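Local coordinates for protein putative glycoside hydrolase (Bacteroides ovatus, PDB 4ONZ) that is of unestablished function but has the five-bladed beta-propeller fold of its glycoside hydrolase-related clan, at residues Pro54-Lys59 with Gly326-Lys331; Val124-Asp129 with Gly188-Ile193. One frame throughout, in Å; residues are numbered along the deposited sequence.

Contact 1: residues Pro54-Lys59 with Gly326-Lys331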
loop_
_atom_site.group_PDB
_atom_site.type_symbol
_atom_site.label_atom_id
_atom_site.label_comp_id
_atom_site.label_asym_id
_atom_site.label_seq_id
_atom_site.Cartn_x
_atom_site.Cartn_y
_atom_site.Cartn_z
ATOM N N PRO A 54 -3.794 3.749 -3.675
ATOM C CA PRO A 54 -3.094 3.247 -4.836
ATOM C C PRO A 54 -1.743 2.571 -4.619
ATOM O O PRO A 54 -0.957 3.010 -3.780
ATOM C CB PRO A 54 -2.839 4.532 -5.624
ATOM C CG PRO A 54 -2.530 5.533 -4.568
ATOM C CD PRO A 54 -3.421 5.150 -3.394
ATOM N N ALA A 55 -1.494 1.509 -5.384
ATOM C CA ALA A 55 -0.172 0.925 -5.460
ATOM C C ALA A 55 0.474 1.697 -6.606
ATOM O O ALA A 55 -0.229 2.352 -7.381
ATOM C CB ALA A 55 -0.234 -0.551 -5.806
ATOM N N ALA A 56 1.803 1.668 -6.692
ATOM C CA ALA A 56 2.505 2.265 -7.832
ATOM C C ALA A 56 3.755 1.457 -8.151
ATOM O O ALA A 56 4.399 0.903 -7.256
ATOM C CB ALA A 56 2.857 3.722 -7.578
ATOM N N THR A 57 4.087 1.379 -9.433
ATOM C CA THR A 57 5.272 0.654 -9.865
ATOM C C THR A 57 5.733 1.263 -11.192
ATOM O O THR A 57 5.178 2.270 -11.639
ATOM C CB THR A 57 4.984 -0.864 -9.943
ATOM O OG1 THR A 57 6.201 -1.612 -10.098
ATOM C CG2 THR A 57 4.019 -1.183 -11.067
ATOM N N VAL A 58 6.756 0.677 -11.794
ATOM C CA VAL A 58 7.289 1.160 -13.061
ATOM C C VAL A 58 7.381 -0.008 -14.029
ATOM O O VAL A 58 7.641 -1.137 -13.620
ATOM C CB VAL A 58 8.696 1.782 -12.876
ATOM C CG1 VAL A 58 9.335 2.131 -14.215
ATOM C CG2 VAL A 58 8.630 3.019 -11.990
ATOM N N LYS A 59 7.147 0.271 -15.307
ATOM C CA LYS A 59 7.302 -0.716 -16.366
ATOM C C LYS A 59 7.659 0.015 -17.652
ATOM O O LYS A 59 7.009 0.998 -18.003
ATOM C CB LYS A 59 6.041 -1.545 -16.593
ATOM C CG LYS A 59 6.279 -2.685 -17.584
ATOM C CD LYS A 59 5.128 -3.665 -17.674
ATOM C CE LYS A 59 5.532 -4.903 -18.472
ATOM N NZ LYS A 59 5.782 -4.621 -19.909
ATOM N N GLY A 326 1.867 3.998 -2.448
ATOM C CA GLY A 326 2.734 3.756 -3.593
ATOM C C GLY A 326 4.002 4.573 -3.525
ATOM O O GLY A 326 3.978 5.725 -3.111
ATOM N N LEU A 327 5.112 3.967 -3.929
ATOM C CA LEU A 327 6.402 4.623 -3.935
ATOM C C LEU A 327 7.213 4.120 -5.116
ATOM O O LEU A 327 7.508 2.919 -5.217
ATOM C CB LEU A 327 7.154 4.343 -2.634
ATOM C CG LEU A 327 8.531 4.984 -2.514
ATOM C CD1 LEU A 327 8.439 6.512 -2.533
ATOM C CD2 LEU A 327 9.213 4.497 -1.241
ATOM N N VAL A 328 7.587 5.031 -6.012
ATOM C CA VAL A 328 8.369 4.640 -7.188
ATOM C C VAL A 328 9.562 5.558 -7.400
ATOM O O VAL A 328 9.507 6.751 -7.095
ATOM C CB VAL A 328 7.518 4.608 -8.476
ATOM C CG1 VAL A 328 6.436 3.542 -8.382
ATOM C CG2 VAL A 328 6.888 5.953 -8.770
ATOM N N TYR A 329 10.636 4.967 -7.903
ATOM C CA TYR A 329 11.848 5.671 -8.249
ATOM C C TYR A 329 11.789 5.869 -9.758
ATOM O O TYR A 329 11.674 4.908 -10.515
ATOM C CB TYR A 329 13.076 4.849 -7.871
ATOM C CG TYR A 329 14.380 5.510 -8.249
ATOM C CD1 TYR A 329 14.987 6.426 -7.398
ATOM C CD2 TYR A 329 15.003 5.221 -9.452
ATOM C CE1 TYR A 329 16.182 7.031 -7.741
ATOM C CE2 TYR A 329 16.202 5.821 -9.803
ATOM C CZ TYR A 329 16.783 6.723 -8.939
ATOM O OH TYR A 329 17.968 7.330 -9.281
ATOM N N HIS A 330 11.881 7.120 -10.191
ATOM C CA HIS A 330 11.777 7.461 -11.602
ATOM C C HIS A 330 12.583 8.717 -11.902
ATOM O O HIS A 330 12.338 9.767 -11.312
ATOM C CB HIS A 330 10.304 7.677 -11.944
ATOM C CG HIS A 330 10.063 8.106 -13.357
ATOM N ND1 HIS A 330 10.166 7.244 -14.423
ATOM C CD2 HIS A 330 9.696 9.304 -13.874
ATOM C CE1 HIS A 330 9.889 7.892 -15.542
ATOM N NE2 HIS A 330 9.594 9.143 -15.235
ATOM N N LYS A 331 13.556 8.577 -12.799
ATOM C CA LYS A 331 14.424 9.680 -13.222
ATOM C C LYS A 331 15.029 10.455 -12.052
ATOM O O LYS A 331 14.852 11.675 -11.922
ATOM C CB LYS A 331 13.681 10.609 -14.186
ATOM C CG LYS A 331 13.338 9.937 -15.505
ATOM C CD LYS A 331 12.617 10.885 -16.448
ATOM C CE LYS A 331 12.322 10.221 -17.784
ATOM N NZ LYS A 331 11.543 11.114 -18.686
HETATM O O HOH W 1 5.001 1.115 -4.576
#

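Contact 2: residues Val124-Asp129 with Gly188-Ile193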
loop_
_atom_site.group_PDB
_atom_site.type_symbol
_atom_site.label_atom_id
_atom_site.label_comp_id
_atom_site.label_asym_id
_atom_site.label_seq_id
_atom_site.Cartn_x
_atom_site.Cartn_y
_atom_site.Cartn_z
ATOM N N VAL A 124 2.298 -2.968 -4.604
ATOM C CA VAL A 124 2.999 -3.716 -5.638
ATOM C C VAL A 124 4.514 -3.533 -5.630
ATOM O O VAL A 124 5.024 -2.433 -5.453
ATOM C CB VAL A 124 2.448 -3.336 -7.030
ATOM C CG1 VAL A 124 3.269 -3.984 -8.152
ATOM C CG2 VAL A 124 0.987 -3.737 -7.132
ATOM N N ALA A 125 5.217 -4.643 -5.810
ATOM C CA ALA A 125 6.655 -4.656 -5.940
ATOM C C ALA A 125 7.015 -5.629 -7.076
ATOM O O ALA A 125 6.205 -6.492 -7.455
ATOM C CB ALA A 125 7.311 -5.061 -4.642
HETATM N N MSE A 126 8.221 -5.482 -7.611
HETATM C CA MSE A 126 8.672 -6.276 -8.757
HETATM C C MSE A 126 9.969 -7.012 -8.505
HETATM O O MSE A 126 10.916 -6.429 -7.984
HETATM C CB MSE A 126 8.859 -5.252 -9.883
HETATM C CG MSE A 126 9.081 -5.909 -11.245
HETATM SE SE MSE A 126 10.057 -4.696 -12.462
HETATM C CE MSE A 126 11.829 -4.644 -11.621
ATOM N N THR A 127 10.032 -8.292 -8.873
ATOM C CA THR A 127 11.276 -9.054 -8.746
ATOM C C THR A 127 12.268 -8.601 -9.816
ATOM O O THR A 127 11.880 -8.024 -10.831
ATOM C CB THR A 127 11.090 -10.578 -8.958
ATOM O OG1 THR A 127 10.633 -10.846 -10.297
ATOM C CG2 THR A 127 10.113 -11.169 -7.947
ATOM N N GLU A 128 13.544 -8.898 -9.606
ATOM C CA GLU A 128 14.561 -8.570 -10.602
ATOM C C GLU A 128 14.268 -9.207 -11.971
ATOM O O GLU A 128 14.640 -8.639 -12.983
ATOM C CB GLU A 128 15.959 -8.985 -10.140
ATOM C CG GLU A 128 16.513 -8.179 -8.975
ATOM C CD GLU A 128 17.975 -8.497 -8.702
ATOM O OE1 GLU A 128 18.716 -8.722 -9.677
ATOM O OE2 GLU A 128 18.393 -8.508 -7.525
ATOM N N ASP A 129 13.585 -10.356 -11.993
ATOM C CA ASP A 129 13.268 -11.041 -13.250
ATOM C C ASP A 129 11.953 -10.571 -13.892
ATOM O O ASP A 129 11.475 -11.174 -14.846
ATOM C CB ASP A 129 13.282 -12.565 -13.052
ATOM C CG ASP A 129 14.695 -13.128 -12.928
ATOM O OD1 ASP A 129 15.642 -12.506 -13.459
ATOM O OD2 ASP A 129 14.861 -14.207 -12.320
ATOM N N GLY A 188 20.204 -0.468 -9.887
ATOM C CA GLY A 188 20.350 0.069 -11.238
ATOM C C GLY A 188 19.143 0.759 -11.852
ATOM O O GLY A 188 18.664 0.347 -12.910
ATOM N N ASN A 189 18.627 1.785 -11.182
ATOM C CA ASN A 189 17.546 2.589 -11.751
ATOM C C ASN A 189 16.109 2.116 -11.462
ATOM O O ASN A 189 15.148 2.758 -11.887
ATOM C CB ASN A 189 17.743 2.637 -13.267
ATOM C CG ASN A 189 17.347 3.969 -13.865
ATOM O OD1 ASN A 189 16.526 4.040 -14.779
ATOM N ND2 ASN A 189 17.931 5.040 -13.340
ATOM N N GLN A 190 15.971 1.001 -10.750
ATOM C CA GLN A 190 14.674 0.404 -10.425
ATOM C C GLN A 190 14.602 -0.113 -9.004
ATOM O O GLN A 190 15.599 -0.593 -8.454
ATOM C CB GLN A 190 14.394 -0.785 -11.357
ATOM C CG GLN A 190 13.853 -0.411 -12.724
ATOM C CD GLN A 190 13.491 -1.633 -13.548
ATOM O OE1 GLN A 190 14.279 -2.575 -13.657
ATOM N NE2 GLN A 190 12.303 -1.618 -14.148
ATOM N N LEU A 191 13.408 -0.032 -8.420
ATOM C CA LEU A 191 13.166 -0.611 -7.109
ATOM C C LEU A 191 12.827 -2.072 -7.346
ATOM O O LEU A 191 11.920 -2.387 -8.107
ATOM C CB LEU A 191 12.015 0.079 -6.373
ATOM C CG LEU A 191 12.193 1.552 -5.977
ATOM C CD1 LEU A 191 10.983 2.043 -5.200
ATOM C CD2 LEU A 191 13.464 1.762 -5.169
ATOM N N VAL A 192 13.559 -2.962 -6.691
ATOM C CA VAL A 192 13.326 -4.396 -6.841
ATOM C C VAL A 192 13.178 -5.064 -5.488
ATOM O O VAL A 192 13.731 -4.591 -4.500
ATOM C CB VAL A 192 14.489 -5.070 -7.594
ATOM C CG1 VAL A 192 14.689 -4.397 -8.942
ATOM C CG2 VAL A 192 15.778 -5.046 -6.776
ATOM N N ILE A 193 12.439 -6.167 -5.459
ATOM C CA ILE A 193 12.253 -6.967 -4.256
ATOM C C ILE A 193 13.614 -7.464 -3.779
ATOM O O ILE A 193 14.468 -7.836 -4.596
ATOM C CB ILE A 193 11.270 -8.132 -4.535
ATOM C CG1 ILE A 193 9.859 -7.558 -4.654
ATOM C CG2 ILE A 193 11.338 -9.197 -3.441
ATOM C CD1 ILE A 193 8.809 -8.519 -5.166
HETATM O O HOH W 2 9.726 -3.195 -6.621
HETATM O O HOH W 3 13.999 -9.481 -6.955
HETATM O O HOH W 4 17.244 -8.159 -4.968
#

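Contact 1: residues Pro54-Lys59 with Gly326-Lys331
Val-328 and Ala-56 form the tight part of this contact, where two nearly parallel strands, 15° apart and 5.1 Å between axes, meet through side chains and not through a ladder of backbone bonds. With chi1 at -64°, the CG1 of Val-328 lies anti to its own carbonyl carbon, and this methyl settles over the face of the peptide joining Ala-56 to Thr-57, 3.4 Å from Ala-56 C. The same CG1 also touches Ala-56 CB at 3.7 Å. Two residues earlier, Gly-326 has no side chain, and Ala-56 CB can come within 4.0 Å of Gly-326 CA. No direct hydrogen bond crosses the interface. In its place a single water, accepting from Leu-327 N at 2.9 Å and donating to Ala-56 O at 2.8 Å, satisfies a backbone group on each strand. Toward the C-terminal ends the packing becomes looser: partly exposed Val-58 crosses Val-328 at an angle and offers only its CG2, 4.0 Å from Val-328 CB and 3.9 Å from Tyr-329 O. The pair illustrates how innermost strands of neighbouring propeller blades adjoin without merging into one sheet. Each bonds instead to its own blade, strand 50-59 to strand 62-70 and strand 322-330 to strand 333-340, while Ala-55 and Thr-57 rest on Val-124 of strand 118-126.

Contact 2: residues Val124-Asp129 with Gly188-Ile193
Over one face of the flat side-chain amide of Gln-190 stands the terminal methyl of Met-126, a selenomethionine here, with CE 3.8 Å from OE1 and at similar range from CD and NE2. The chain of Met-126 leaves with CG anti to the backbone N and then bends at its last torsion (69°), which turns CE back to meet both this amide and Val-192 CG1, 3.9 Å away. The second flat group is the Met-126 carbonyl. Its oxygen accepts the N-H of Ile-193, at 3.0 Å from Ile-193 N, from a donor lying above the carbonyl plane and 35° out of it. Val-192 CA-H makes a further, longer approach to that oxygen. Strands 118-126 and 190-193 belong to successive blades of the five-bladed beta-propeller, and their short segments run almost at right angles (93°), consistent with a single direct backbone bond between them and no ladder. Alongside this bond, buried Ile-193 sets CG1 3.6 Å from Ala-125 CB, and its CD1 continues toward the backbone of Met-126 and CG2 of Thr-127. Waters extend the backbone link on both flanks: one joins Met-126 N to Leu-191 O, another joins Glu-128 N to Ile-193 O. At the exposed end, the CG of Glu-128 rests 3.9 Å from Val-192 CG2. Behind the interface, Thr-127 OG1 bonds to Leu-131 N, holding the turn that leads into strand 132-139, while Val-192 pairs through its backbone with Lys-185 of strand 180-187.

How the contacts relate
From the N terminus the chain first passes 54-59 in the opening blade, then 124-129 in the second and 188-193 in the third, before reaching 326-331 in the last. Contact 2 closes a loop of 58 residues, nested wholly within the 266-residue loop that contact 1 closes. The short closure joins blades that follow one another in sequence; the long one brings the last blade back beside the first and so completes the ring. With centres 10 Å apart, the two contacts also touch: Val-124 CG2 packs 3.7 Å from Ala-55 CB, and Tyr-329 lies against Asn-189 and Leu-191, so that parts of four blades meet.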